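Local coordinates for protein pseudoperoxidase (Leishmania major, PDB 5VIA) that binds heme b in a peroxidase-family fold, with any peroxidase activity remaining uncertain, at residues A[25-30]-A[97-102]; A[101-106]-A[264-269]; A[149-154]-A[274-279]; A[177-180]-A[185-188]. All blocks are in the same frame, centred on the assembly; numbering follows the deposited sequence. Where two conformers were deposited one is given.

In the fold
All four contacts join elements of the mainly helical peroxidase fold, at differing distances from its heme, and their chemistry differs with depth. Contact 2 is buried and apolar; contacts 1, 3 and 4 each combine buried residues with more accessible ones. Contacts 2 and 3 share helix 263-279, with centres about 11 Å apart, yet the first uses proline and tryptophan carbon atoms and the second a salt bridge. Contact 1 meets contact 2 through the turn at Asn101 and Gly102, which belongs to both, and relies on aromatic packing. Contact 4 joins residues close in sequence by stacked guanidinium groups and a hydrogen bond from Arg186 to the Thr177 carbonyl. Tyr188 OH ties it to contact 3 through a probable hydrogen bond to Val153 O.

Contact 1: residues A[25-30]-A[97-102]; sequences KQFEFR and IKYLNG
Phe27 and Tyr99 pack helix 16-29 against helix 85-99 of the helical peroxidase fold, the second helix closing in a Schellman motif directly after the tyrosine. Two aromatic interactions carry the contact. The rings form an offset edge-to-face pair, the edge of Phe27 directed at the Tyr99 face, with centroids 6.0 Å apart and planes at 60°. A CH-pi contact accompanies it: Phe27 CB lies 3.9 Å from the centroid of the Tyr99 ring and only 15° off its normal. The tyrosine reaches this position because its CG is anti to the backbone N (chi1 175°), which carries the ring across to the other helix. Phe27 starts toward Tyr99 at CB, but its ring then leads off into the interior, where it touches Ser37 and Ile72.

Apolar packing completes the buried part, Phe27 CD2 meeting Tyr99 CB at 3.9 Å. At the exposed margin Glu28 adds a looser touch, its CG 4.3 Å from Tyr99 CE1. Backbone bonds define the helix end: Asn101, with positive phi, is the C-prime residue, Asn101 N bonds to Lys98 O at 3.1 Å, and Gly102 N reaches back to Ile97 O at 2.8 Å.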
loop_
_atom_site.group_PDB
_atom_site.type_symbol
_atom_site.label_atom_id
_atom_site.label_comp_id
_atom_site.label_asym_id
_atom_site.label_seq_id
_atom_site.Cartn_x
_atom_site.Cartn_y
_atom_site.Cartn_z
ATOM N N LYS A 25 4.393 -5.082 -18.178
ATOM C CA LYS A 25 5.013 -6.230 -18.836
ATOM C C LYS A 25 5.880 -7.017 -17.853
ATOM O O LYS A 25 5.910 -8.250 -17.892
ATOM C CB LYS A 25 5.824 -5.782 -20.057
ATOM C CG LYS A 25 4.999 -4.995 -21.083
ATOM C CD LYS A 25 5.669 -4.955 -22.453
ATOM C CE LYS A 25 4.761 -4.323 -23.525
ATOM N NZ LYS A 25 4.815 -2.820 -23.546
ATOM N N GLN A 26 6.569 -6.301 -16.966
ATOM C CA GLN A 26 7.355 -6.938 -15.911
ATOM C C GLN A 26 6.441 -7.752 -14.991
ATOM O O GLN A 26 6.754 -8.894 -14.631
ATOM C CB GLN A 26 8.140 -5.888 -15.114
ATOM C CG GLN A 26 9.319 -5.278 -15.880
ATOM C CD GLN A 26 10.306 -6.329 -16.365
ATOM O OE1 GLN A 26 10.603 -7.296 -15.656
ATOM N NE2 GLN A 26 10.803 -6.156 -17.585
ATOM N N PHE A 27 5.296 -7.167 -14.648
ATOM C CA PHE A 27 4.304 -7.827 -13.811
ATOM C C PHE A 27 3.733 -9.067 -14.484
ATOM O O PHE A 27 3.268 -9.981 -13.806
ATOM C CB PHE A 27 3.172 -6.858 -13.457
ATOM C CG PHE A 27 3.626 -5.666 -12.670
ATOM C CD1 PHE A 27 4.777 -5.736 -11.887
ATOM C CD2 PHE A 27 2.919 -4.475 -12.720
ATOM C CE1 PHE A 27 5.214 -4.626 -11.163
ATOM C CE2 PHE A 27 3.344 -3.369 -11.999
ATOM C CZ PHE A 27 4.491 -3.444 -11.214
ATOM N N GLU A 28 3.759 -9.101 -15.809
ATOM C CA GLU A 28 3.251 -10.260 -16.528
ATOM C C GLU A 28 4.081 -11.523 -16.269
ATOM O O GLU A 28 3.553 -12.636 -16.318
ATOM C CB GLU A 28 3.116 -9.950 -18.027
ATOM C CG GLU A 28 1.889 -9.085 -18.330
ATOM C CD GLU A 28 1.939 -8.391 -19.678
ATOM O OE1 GLU A 28 2.817 -8.712 -20.504
ATOM O OE2 GLU A 28 1.086 -7.513 -19.909
ATOM N N PHE A 29 5.368 -11.351 -15.975
ATOM C CA PHE A 29 6.237 -12.484 -15.643
ATOM C C PHE A 29 6.401 -12.666 -14.138
ATOM O O PHE A 29 6.624 -13.783 -13.666
ATOM C CB PHE A 29 7.608 -12.337 -16.305
ATOM C CG PHE A 29 7.659 -12.861 -17.709
ATOM C CD1 PHE A 29 7.522 -14.224 -17.956
ATOM C CD2 PHE A 29 7.848 -11.999 -18.782
ATOM C CE1 PHE A 29 7.564 -14.721 -19.251
ATOM C CE2 PHE A 29 7.894 -12.484 -20.077
ATOM C CZ PHE A 29 7.755 -13.854 -20.314
ATOM N N ARG A 30 6.290 -11.566 -13.395
ATOM C CA ARG A 30 6.340 -11.592 -11.937
ATOM C C ARG A 30 5.056 -10.966 -11.378
ATOM O O ARG A 30 5.080 -9.832 -10.892
ATOM C CB ARG A 30 7.556 -10.804 -11.421
ATOM C CG ARG A 30 8.919 -11.430 -11.742
ATOM C CD ARG A 30 9.195 -12.648 -10.863
ATOM N NE ARG A 30 8.970 -12.345 -9.446
ATOM C CZ ARG A 30 9.930 -12.184 -8.537
ATOM N NH1 ARG A 30 11.208 -12.302 -8.874
ATOM N NH2 ARG A 30 9.608 -11.902 -7.279
ATOM N N ILE A 97 -1.754 -1.222 -9.741
ATOM C CA ILE A 97 -3.206 -1.145 -9.641
ATOM C C ILE A 97 -3.857 -1.611 -10.944
ATOM O O ILE A 97 -4.805 -2.416 -10.933
ATOM C CB ILE A 97 -3.671 0.294 -9.328
ATOM C CG1 ILE A 97 -3.105 0.763 -7.986
ATOM C CG2 ILE A 97 -5.190 0.377 -9.299
ATOM C CD1 ILE A 97 -3.271 2.258 -7.753
ATOM N N LYS A 98 -3.371 -1.084 -12.065
ATOM C CA LYS A 98 -3.854 -1.481 -13.385
ATOM C C LYS A 98 -3.743 -2.984 -13.588
ATOM O O LYS A 98 -4.687 -3.637 -14.065
ATOM C CB LYS A 98 -3.034 -0.771 -14.472
ATOM C CG LYS A 98 -3.470 -1.053 -15.904
ATOM C CD LYS A 98 -2.586 -0.294 -16.893
ATOM C CE LYS A 98 -3.149 -0.306 -18.314
ATOM N NZ LYS A 98 -3.130 -1.630 -18.963
ATOM N N TYR A 99 -2.581 -3.532 -13.244
ATOM C CA TYR A 99 -2.346 -4.958 -13.456
ATOM C C TYR A 99 -3.329 -5.773 -12.622
ATOM O O TYR A 99 -3.816 -6.807 -13.062
ATOM C CB TYR A 99 -0.892 -5.345 -13.136
ATOM C CG TYR A 99 -0.646 -6.843 -13.237
ATOM C CD1 TYR A 99 -0.436 -7.453 -14.465
ATOM C CD2 TYR A 99 -0.650 -7.643 -12.096
ATOM C CE1 TYR A 99 -0.224 -8.817 -14.561
ATOM C CE2 TYR A 99 -0.445 -9.009 -12.178
ATOM C CZ TYR A 99 -0.231 -9.589 -13.407
ATOM O OH TYR A 99 -0.032 -10.948 -13.481
ATOM N N LEU A 100 -3.643 -5.278 -11.429
ATOM C CA LEU A 100 -4.538 -5.994 -10.530
ATOM C C LEU A 100 -6.009 -5.576 -10.672
ATOM O O LEU A 100 -6.795 -5.716 -9.727
ATOM C CB LEU A 100 -4.060 -5.848 -9.086
ATOM C CG LEU A 100 -2.671 -6.440 -8.840
ATOM C CD1 LEU A 100 -2.195 -6.109 -7.445
ATOM C CD2 LEU A 100 -2.680 -7.959 -9.073
ATOM N N ASN A 101 -6.372 -5.092 -11.856
ATOM C CA ASN A 101 -7.766 -4.771 -12.180
ATOM C C ASN A 101 -8.370 -3.738 -11.229
ATOM O O ASN A 101 -9.572 -3.751 -10.976
ATOM C CB ASN A 101 -8.627 -6.043 -12.200
ATOM C CG ASN A 101 -9.789 -5.952 -13.178
ATOM O OD1 ASN A 101 -9.823 -5.058 -14.035
ATOM N ND2 ASN A 101 -10.745 -6.887 -13.068
ATOM N N GLY A 102 -7.532 -2.847 -10.709
ATOM C CA GLY A 102 -7.992 -1.839 -9.769
ATOM C C GLY A 102 -8.380 -0.540 -10.450
ATOM O O GLY A 102 -8.200 -0.381 -11.660
#

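Contact 2: residues A[101-106]-A[264-269]; sequences NGPYEA and ELWREQ
Pro103 packs its ring against two side chains of helix 263-279, Trp266 and Arg267, and the two halves of this contact differ in character. The tight half is wholly apolar. Pro103 CD stands 3.6 Å from Trp266 CH2, and Pro103 CG 3.8 Å from Trp266 CZ3, so the six-membered end of the indole does the touching. The two side chains run at about a right angle, and the proline approaches the indole obliquely. In Trp266 a chi1 of 166° points CG opposite the amide nitrogen and swings the ring out beside the helix to meet the proline.

The looser half lies toward solvent. There Pro103 CB rests against the aliphatic part of Arg267, 3.8 Å from Arg267 CD and also 3.8 Å from Arg267 CG. A bend at chi3 (-64°) then turns the guanidinium of Arg267 away from the line of its methylenes, toward a long, weak ion pair with Glu263. Beyond the proline a local bond holds the turn: Tyr104, at the N-cap position of helix 105-109, gives its N-H to Glu105 OE1 at 3.1 Å, on the anti side of that oxygen and 34° out of the carboxylate plane.

The buried indole nitrogen is satisfied from another helix, Trp266 NE1 bonding to Ala154 O of helix 149-155, while its rings meet Tyr188, Tyr259 and Phe270. Pro103 thus docks the turn between helices 85-99 and 105-109 onto helix 263-279, where that helix also adjoins helices 149-155 and 250-261.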
loop_
_atom_site.group_PDB
_atom_site.type_symbol
_atom_site.label_atom_id
_atom_site.label_comp_id
_atom_site.label_asym_id
_atom_site.label_seq_id
_atom_site.Cartn_x
_atom_site.Cartn_y
_atom_site.Cartn_z
ATOM N N ASN A 101 -6.372 -5.092 -11.856
ATOM C CA ASN A 101 -7.766 -4.771 -12.180
ATOM C C ASN A 101 -8.370 -3.738 -11.229
ATOM O O ASN A 101 -9.572 -3.751 -10.976
ATOM C CB ASN A 101 -8.627 -6.043 -12.200
ATOM C CG ASN A 101 -9.789 -5.952 -13.178
ATOM O OD1 ASN A 101 -9.823 -5.058 -14.035
ATOM N ND2 ASN A 101 -10.745 -6.887 -13.068
ATOM N N GLY A 102 -7.532 -2.847 -10.709
ATOM C CA GLY A 102 -7.992 -1.839 -9.769
ATOM C C GLY A 102 -8.380 -0.540 -10.450
ATOM O O GLY A 102 -8.200 -0.381 -11.660
ATOM N N PRO A 103 -8.961 0.389 -9.682
ATOM C CA PRO A 103 -9.319 1.681 -10.272
ATOM C C PRO A 103 -8.093 2.584 -10.306
ATOM O O PRO A 103 -7.589 2.972 -9.249
ATOM C CB PRO A 103 -10.373 2.231 -9.298
ATOM C CG PRO A 103 -10.047 1.592 -7.980
ATOM C CD PRO A 103 -9.485 0.224 -8.312
ATOM N N TYR A 104 -7.624 2.924 -11.505
ATOM C CA TYR A 104 -6.392 3.702 -11.636
ATOM C C TYR A 104 -6.511 4.830 -12.660
ATOM O O TYR A 104 -5.589 5.634 -12.804
ATOM C CB TYR A 104 -5.241 2.783 -12.049
ATOM C CG TYR A 104 -5.345 2.361 -13.491
ATOM C CD1 TYR A 104 -6.129 1.282 -13.858
ATOM C CD2 TYR A 104 -4.674 3.059 -14.491
ATOM C CE1 TYR A 104 -6.239 0.905 -15.166
ATOM C CE2 TYR A 104 -4.789 2.687 -15.806
ATOM C CZ TYR A 104 -5.564 1.605 -16.129
ATOM O OH TYR A 104 -5.676 1.227 -17.431
ATOM N N GLU A 105 -7.622 4.870 -13.387
ATOM C CA GLU A 105 -7.768 5.779 -14.526
ATOM C C GLU A 105 -7.663 7.264 -14.164
ATOM O O GLU A 105 -6.988 8.031 -14.854
ATOM C CB GLU A 105 -9.081 5.498 -15.266
ATOM C CG GLU A 105 -9.109 4.181 -16.062
ATOM C CD GLU A 105 -9.570 2.966 -15.248
ATOM O OE1 GLU A 105 -9.528 3.007 -13.994
ATOM O OE2 GLU A 105 -9.975 1.958 -15.883
ATOM N N ALA A 106 -8.339 7.663 -13.089
ATOM C CA ALA A 106 -8.246 9.029 -12.577
ATOM C C ALA A 106 -6.874 9.314 -11.975
ATOM O O ALA A 106 -6.344 10.418 -12.118
ATOM C CB ALA A 106 -9.331 9.284 -11.549
ATOM N N GLU A 264 -18.792 2.051 -6.445
ATOM C CA GLU A 264 -18.560 3.280 -7.198
ATOM C C GLU A 264 -18.013 4.390 -6.293
ATOM O O GLU A 264 -17.050 5.087 -6.653
ATOM C CB GLU A 264 -19.846 3.735 -7.893
ATOM C CG GLU A 264 -19.700 5.050 -8.649
ATOM C CD GLU A 264 -21.005 5.520 -9.270
ATOM O OE1 GLU A 264 -22.021 4.792 -9.178
ATOM O OE2 GLU A 264 -21.015 6.625 -9.852
ATOM N N LEU A 265 -18.625 4.554 -5.123
ATOM C CA LEU A 265 -18.161 5.562 -4.172
ATOM C C LEU A 265 -16.752 5.219 -3.721
ATOM O O LEU A 265 -15.887 6.094 -3.661
ATOM C CB LEU A 265 -19.085 5.643 -2.960
ATOM C CG LEU A 265 -18.573 6.555 -1.840
ATOM C CD1 LEU A 265 -18.441 8.000 -2.314
ATOM C CD2 LEU A 265 -19.490 6.474 -0.640
ATOM N N TRP A 266 -16.516 3.940 -3.421
ATOM C CA TRP A 266 -15.185 3.526 -2.999
ATOM C C TRP A 266 -14.123 3.859 -4.047
ATOM O O TRP A 266 -13.058 4.377 -3.699
ATOM C CB TRP A 266 -15.112 2.036 -2.633
ATOM C CG TRP A 266 -13.670 1.607 -2.539
ATOM C CD1 TRP A 266 -12.804 1.850 -1.512
ATOM C CD2 TRP A 266 -12.914 0.919 -3.549
ATOM N NE1 TRP A 266 -11.561 1.331 -1.812
ATOM C CE2 TRP A 266 -11.604 0.758 -3.056
ATOM C CE3 TRP A 266 -13.228 0.413 -4.815
ATOM C CZ2 TRP A 266 -10.606 0.124 -3.790
ATOM C CZ3 TRP A 266 -12.240 -0.227 -5.539
ATOM C CH2 TRP A 266 -10.945 -0.367 -5.026
ATOM N N ARG A 267 -14.398 3.569 -5.320
ATOM C CA ARG A 267 -13.413 3.847 -6.374
ATOM C C ARG A 267 -13.021 5.328 -6.436
ATOM O O ARG A 267 -11.851 5.678 -6.650
ATOM C CB ARG A 267 -13.922 3.394 -7.741
ATOM C CG ARG A 267 -13.898 1.878 -7.938
ATOM C CD ARG A 267 -14.073 1.501 -9.406
ATOM N NE ARG A 267 -15.368 1.901 -9.939
ATOM C CZ ARG A 267 -16.382 1.062 -10.142
ATOM N NH1 ARG A 267 -16.243 -0.226 -9.854
ATOM N NH2 ARG A 267 -17.532 1.505 -10.634
ATOM N N GLU A 268 -14.004 6.197 -6.245
ATOM C CA GLU A 268 -13.748 7.635 -6.271
ATOM C C GLU A 268 -12.809 8.037 -5.142
ATOM O O GLU A 268 -11.804 8.724 -5.363
ATOM C CB GLU A 268 -15.065 8.400 -6.140
ATOM C CG GLU A 268 -14.881 9.897 -6.039
ATOM C CD GLU A 268 -16.166 10.609 -5.685
ATOM O OE1 GLU A 268 -16.715 11.308 -6.567
ATOM O OE2 GLU A 268 -16.622 10.472 -4.524
ATOM N N GLN A 269 -13.139 7.599 -3.930
ATOM C CA GLN A 269 -12.355 7.933 -2.742
ATOM C C GLN A 269 -10.956 7.302 -2.784
ATOM O O GLN A 269 -9.973 7.901 -2.336
ATOM C CB GLN A 269 -13.125 7.496 -1.492
ATOM C CG GLN A 269 -14.456 8.236 -1.334
ATOM C CD GLN A 269 -14.241 9.723 -1.110
ATOM O OE1 GLN A 269 -13.344 10.114 -0.359
ATOM N NE2 GLN A 269 -15.056 10.563 -1.761
#

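Contact 3: residues A[149-154]-A[274-279]; sequences EAECVA and FTKMIE
Glu151 and Lys276 meet because both leave their helices in the same way: CG is anti to the carbonyl carbon, with chi1 -76° in the glutamate and -77° in the lysine, and each chain stays extended beyond it. The two side chains thereby span the gap between helices 149-155 and 263-279 and cross at about a right angle. The backbones stand well apart, their closest CA pair across the contact being Glu151 and Phe274 at 8.2 Å, so the side chains alone make the connection.

At the meeting point, Lys276 NZ donates at 2.8 Å to Glu151 OE1, which accepts through its syn lone pair, on the side of the other oxygen. The ammonium is not evenly shared, since Lys276 NZ is 3.4 Å from Glu151 OE2. The methylene Lys276 CE approaches as well, 3.5 Å from Glu151 OE1. The bridge is described for one of two deposited conformers of Lys276, so its permanence is doubtful.

The carboxylate has other partners. Glu151 OE2 is bonded by Ser272 OG, and OE1 also accepts from Thr148 N, a bond matching one half of a capping box at the start of helix 149-155. Lys276 NZ bonds to Gly146 O as well. On another side of the same helical turn, Met277 touches the heme.

In this conformer three kinds of donor, ammonium, hydroxyl and backbone N-H, converge on one buried carboxylate. Together with the helix start beside it, they would be expected to stabilise its negative form.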
loop_
_atom_site.group_PDB
_atom_site.type_symbol
_atom_site.label_atom_id
_atom_site.label_comp_id
_atom_site.label_asym_id
_atom_site.label_seq_id
_atom_site.Cartn_x
_atom_site.Cartn_y
_atom_site.Cartn_z
ATOM N N GLU A 149 -11.144 11.086 6.503
ATOM C CA GLU A 149 -11.336 9.721 6.994
ATOM C C GLU A 149 -11.823 8.785 5.880
ATOM O O GLU A 149 -11.427 7.617 5.820
ATOM C CB GLU A 149 -12.243 9.653 8.237
ATOM C CG GLU A 149 -12.270 8.216 8.801
ATOM C CD GLU A 149 -12.866 8.088 10.185
ATOM O OE1 GLU A 149 -13.975 8.613 10.416
ATOM O OE2 GLU A 149 -12.224 7.440 11.046
ATOM N N ALA A 150 -12.650 9.305 4.979
ATOM C CA ALA A 150 -13.107 8.528 3.825
ATOM C C ALA A 150 -11.932 8.046 2.967
ATOM O O ALA A 150 -11.900 6.888 2.533
ATOM C CB ALA A 150 -14.074 9.353 2.988
ATOM N N GLU A 151 -10.965 8.932 2.733
ATOM C CA GLU A 151 -9.789 8.591 1.939
ATOM C C GLU A 151 -8.906 7.575 2.665
ATOM O O GLU A 151 -8.387 6.639 2.040
ATOM C CB GLU A 151 -8.997 9.856 1.574
ATOM C CG GLU A 151 -9.647 10.689 0.452
ATOM C CD GLU A 151 -9.121 12.120 0.371
ATOM O OE1 GLU A 151 -8.563 12.626 1.373
ATOM O OE2 GLU A 151 -9.292 12.756 -0.698
ATOM N N CYS A 152 -8.735 7.743 3.978
ATOM C CA CYS A 152 -7.926 6.786 4.746
ATOM C C CYS A 152 -8.485 5.379 4.605
ATOM O O CYS A 152 -7.753 4.426 4.304
ATOM C CB CYS A 152 -7.931 7.150 6.234
ATOM S SG CYS A 152 -7.030 8.654 6.657
ATOM N N VAL A 153 -9.792 5.263 4.826
ATOM C CA VAL A 153 -10.473 3.966 4.786
ATOM C C VAL A 153 -10.432 3.384 3.380
ATOM O O VAL A 153 -10.238 2.173 3.197
ATOM C CB VAL A 153 -11.921 4.107 5.279
ATOM C CG1 VAL A 153 -12.721 2.823 5.049
ATOM C CG2 VAL A 153 -11.933 4.514 6.751
ATOM N N ALA A 154 -10.578 4.252 2.384
ATOM C CA ALA A 154 -10.545 3.830 0.987
ATOM C C ALA A 154 -9.202 3.220 0.606
ATOM O O ALA A 154 -9.120 2.308 -0.236
ATOM C CB ALA A 154 -10.876 5.014 0.072
ATOM N N PHE A 274 -5.220 7.821 -3.154
ATOM C CA PHE A 274 -3.952 7.291 -3.653
ATOM C C PHE A 274 -3.141 8.410 -4.282
ATOM O O PHE A 274 -1.931 8.509 -4.083
ATOM C CB PHE A 274 -4.178 6.140 -4.642
ATOM C CG PHE A 274 -2.987 5.236 -4.786
ATOM C CD1 PHE A 274 -1.957 5.563 -5.652
ATOM C CD2 PHE A 274 -2.889 4.065 -4.046
ATOM C CE1 PHE A 274 -0.842 4.732 -5.792
ATOM C CE2 PHE A 274 -1.764 3.225 -4.182
ATOM C CZ PHE A 274 -0.748 3.573 -5.051
ATOM N N THR A 275 -3.812 9.277 -5.029
ATOM C CA THR A 275 -3.146 10.446 -5.581
ATOM C C THR A 275 -2.538 11.357 -4.499
ATOM O O THR A 275 -1.377 11.768 -4.619
ATOM C CB THR A 275 -4.100 11.229 -6.514
ATOM O OG1 THR A 275 -4.243 10.500 -7.738
ATOM C CG2 THR A 275 -3.548 12.625 -6.824
ATOM N N LYS A 276 -3.293 11.689 -3.452
ATOM C CA LYS A 276 -2.742 12.492 -2.354
ATOM C C LYS A 276 -1.521 11.805 -1.743
ATOM O O LYS A 276 -0.514 12.447 -1.440
ATOM C CB LYS A 276 -3.777 12.706 -1.248
ATOM C CG LYS A 276 -4.870 13.747 -1.515
ATOM C CD LYS A 276 -5.642 13.993 -0.201
ATOM C CE LYS A 276 -6.708 15.094 -0.277
ATOM N NZ LYS A 276 -7.519 15.164 1.003
ATOM N N MET A 277 -1.619 10.497 -1.551
ATOM C CA MET A 277 -0.503 9.762 -0.970
ATOM C C MET A 277 0.762 9.878 -1.807
ATOM O O MET A 277 1.832 10.151 -1.276
ATOM C CB MET A 277 -0.862 8.282 -0.785
ATOM C CG MET A 277 0.258 7.501 -0.116
ATOM S SD MET A 277 -0.135 5.756 0.085
ATOM C CE MET A 277 -0.171 5.234 -1.632
ATOM N N ILE A 278 0.652 9.672 -3.119
ATOM C CA ILE A 278 1.851 9.657 -3.950
ATOM C C ILE A 278 2.361 11.061 -4.263
ATOM O O ILE A 278 3.452 11.206 -4.806
ATOM C CB ILE A 278 1.666 8.851 -5.253
ATOM C CG1 ILE A 278 0.525 9.425 -6.100
ATOM C CG2 ILE A 278 1.420 7.370 -4.921
ATOM C CD1 ILE A 278 0.401 8.783 -7.469
ATOM N N GLU A 279 1.574 12.084 -3.922
ATOM C CA GLU A 279 2.024 13.473 -4.074
ATOM C C GLU A 279 2.442 14.073 -2.742
ATOM O O GLU A 279 3.069 15.139 -2.706
ATOM C CB GLU A 279 0.928 14.348 -4.708
ATOM C CG GLU A 279 0.535 13.929 -6.127
ATOM C CD GLU A 279 -0.420 14.910 -6.801
ATOM O OE1 GLU A 279 -0.942 15.832 -6.123
ATOM O OE2 GLU A 279 -0.647 14.756 -8.017
#

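Contact 4: residues A[177-180]-A[185-188]; sequences TGRR and NRYY
Arg186 turns back from the first turn of helix 186-194 onto the loop before it, where, within the peroxidase fold, it stacks its guanidinium on that of Arg179 and bonds by its edge to Thr177. Its chain runs extended from CG to NE, and chi4 of -82° then turns the flat group about that line. Arg179 is equally straight from CG to NE, and the two chains cross at about a right angle. Their guanidinium groups lie flat on one another, with centres 4.0 Å apart and planes at 15°.

The overlap is offset for one partner. Arg179 NE sits over the middle of the Arg186 group, whereas Arg186 NE lies toward the rim of the Arg179 group, 3.5 Å from Arg179 NH1. Like charges thus meet face to face, with Arg179 exposed, so solvent probably eases the repulsion. Edge and face of the Arg186 group are used separately: while Arg179 takes a face, Arg186 NH1 donates in its guanidinium plane to Thr177 O at 3.0 Å and 164°. The donor stands above the carbonyl plane of Thr177. At the backbone angles of Gly178 a side chain would jam against the preceding carbonyl O.

Nearby side chains lead to the heme site. Arg180 makes a salt bridge with the heme-binding Glu163, and the side chain of Tyr187 lies about 4 Å from that of the axial ligand His159, its hydroxyl bonding to Glu243. Thr177 holds CG2 opposite its carbonyl carbon, which points the methyl at Tyr187: it packs at the ring edge, Tyr187 CD1 being 4.3 Å from Thr177 CG2.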
loop_
_atom_site.group_PDB
_atom_site.type_symbol
_atom_site.label_atom_id
_atom_site.label_comp_id
_atom_site.label_asym_id
_atom_site.label_seq_id
_atom_site.Cartn_x
_atom_site.Cartn_y
_atom_site.Cartn_z
ATOM N N THR A 177 -7.475 -11.300 2.720
ATOM C CA THR A 177 -8.875 -11.598 2.392
ATOM C C THR A 177 -9.090 -12.919 1.663
ATOM O O THR A 177 -10.219 -13.245 1.292
ATOM C CB THR A 177 -9.508 -10.480 1.531
ATOM O OG1 THR A 177 -8.971 -10.534 0.201
ATOM C CG2 THR A 177 -9.237 -9.120 2.135
ATOM N N GLY A 178 -8.022 -13.681 1.449
ATOM C CA GLY A 178 -8.172 -14.978 0.811
ATOM C C GLY A 178 -7.938 -14.929 -0.688
ATOM O O GLY A 178 -7.949 -15.970 -1.364
ATOM N N ARG A 179 -7.725 -13.722 -1.209
ATOM C CA ARG A 179 -7.453 -13.531 -2.631
ATOM C C ARG A 179 -6.310 -12.550 -2.827
ATOM O O ARG A 179 -5.955 -11.790 -1.913
ATOM C CB ARG A 179 -8.700 -13.052 -3.384
ATOM C CG ARG A 179 -9.836 -14.047 -3.368
ATOM C CD ARG A 179 -10.894 -13.707 -4.400
ATOM N NE ARG A 179 -12.044 -14.605 -4.291
ATOM C CZ ARG A 179 -13.272 -14.304 -4.708
ATOM N NH1 ARG A 179 -13.517 -13.124 -5.268
ATOM N NH2 ARG A 179 -14.258 -15.179 -4.559
ATOM N N ARG A 180 -5.737 -12.563 -4.026
ATOM C CA ARG A 180 -4.486 -11.851 -4.268
ATOM C C ARG A 180 -4.482 -10.913 -5.472
ATOM O O ARG A 180 -3.661 -10.011 -5.537
ATOM C CB ARG A 180 -3.360 -12.873 -4.466
ATOM C CG ARG A 180 -3.107 -13.736 -3.260
ATOM C CD ARG A 180 -1.926 -14.637 -3.479
ATOM N NE ARG A 180 -2.236 -15.705 -4.410
ATOM C CZ ARG A 180 -1.332 -16.570 -4.854
ATOM N NH1 ARG A 180 -0.069 -16.462 -4.448
ATOM N NH2 ARG A 180 -1.679 -17.525 -5.702
ATOM N N ASN A 185 -13.359 -3.593 -3.629
ATOM C CA ASN A 185 -13.905 -3.349 -2.293
ATOM C C ASN A 185 -14.223 -4.625 -1.514
ATOM O O ASN A 185 -14.954 -4.589 -0.526
ATOM C CB ASN A 185 -15.165 -2.486 -2.394
ATOM C CG ASN A 185 -16.274 -3.165 -3.162
ATOM O OD1 ASN A 185 -16.017 -4.016 -4.012
ATOM N ND2 ASN A 185 -17.521 -2.801 -2.865
ATOM N N ARG A 186 -13.679 -5.756 -1.954
ATOM C CA ARG A 186 -13.958 -7.015 -1.270
ATOM C C ARG A 186 -13.394 -6.997 0.153
ATOM O O ARG A 186 -13.934 -7.632 1.047
ATOM C CB ARG A 186 -13.390 -8.198 -2.066
ATOM C CG ARG A 186 -14.005 -9.533 -1.664
ATOM C CD ARG A 186 -13.644 -10.672 -2.631
ATOM N NE ARG A 186 -13.846 -11.961 -1.967
ATOM C CZ ARG A 186 -12.952 -12.511 -1.149
ATOM N NH1 ARG A 186 -11.802 -11.896 -0.913
ATOM N NH2 ARG A 186 -13.213 -13.666 -0.565
ATOM N N TYR A 187 -12.307 -6.256 0.342
ATOM C CA TYR A 187 -11.696 -6.052 1.654
ATOM C C TYR A 187 -12.737 -5.705 2.729
ATOM O O TYR A 187 -12.792 -6.336 3.792
ATOM C CB TYR A 187 -10.638 -4.941 1.543
ATOM C CG TYR A 187 -10.107 -4.419 2.858
ATOM C CD1 TYR A 187 -9.128 -5.111 3.571
ATOM C CD2 TYR A 187 -10.566 -3.218 3.381
ATOM C CE1 TYR A 187 -8.633 -4.618 4.789
ATOM C CE2 TYR A 187 -10.080 -2.719 4.589
ATOM C CZ TYR A 187 -9.117 -3.422 5.285
ATOM O OH TYR A 187 -8.649 -2.920 6.482
ATOM N N TYR A 188 -13.576 -4.713 2.437
ATOM C CA TYR A 188 -14.601 -4.276 3.381
ATOM C C TYR A 188 -15.636 -5.358 3.644
ATOM O O TYR A 188 -16.079 -5.549 4.784
ATOM C CB TYR A 188 -15.285 -3.013 2.846
ATOM C CG TYR A 188 -14.266 -2.000 2.408
ATOM C CD1 TYR A 188 -13.509 -1.318 3.345
ATOM C CD2 TYR A 188 -14.032 -1.757 1.060
ATOM C CE1 TYR A 188 -12.552 -0.409 2.957
ATOM C CE2 TYR A 188 -13.081 -0.839 0.659
ATOM C CZ TYR A 188 -12.341 -0.173 1.613
ATOM O OH TYR A 188 -11.380 0.726 1.234
HETATM O O HOH W 1 -10.459 -9.981 -1.658
#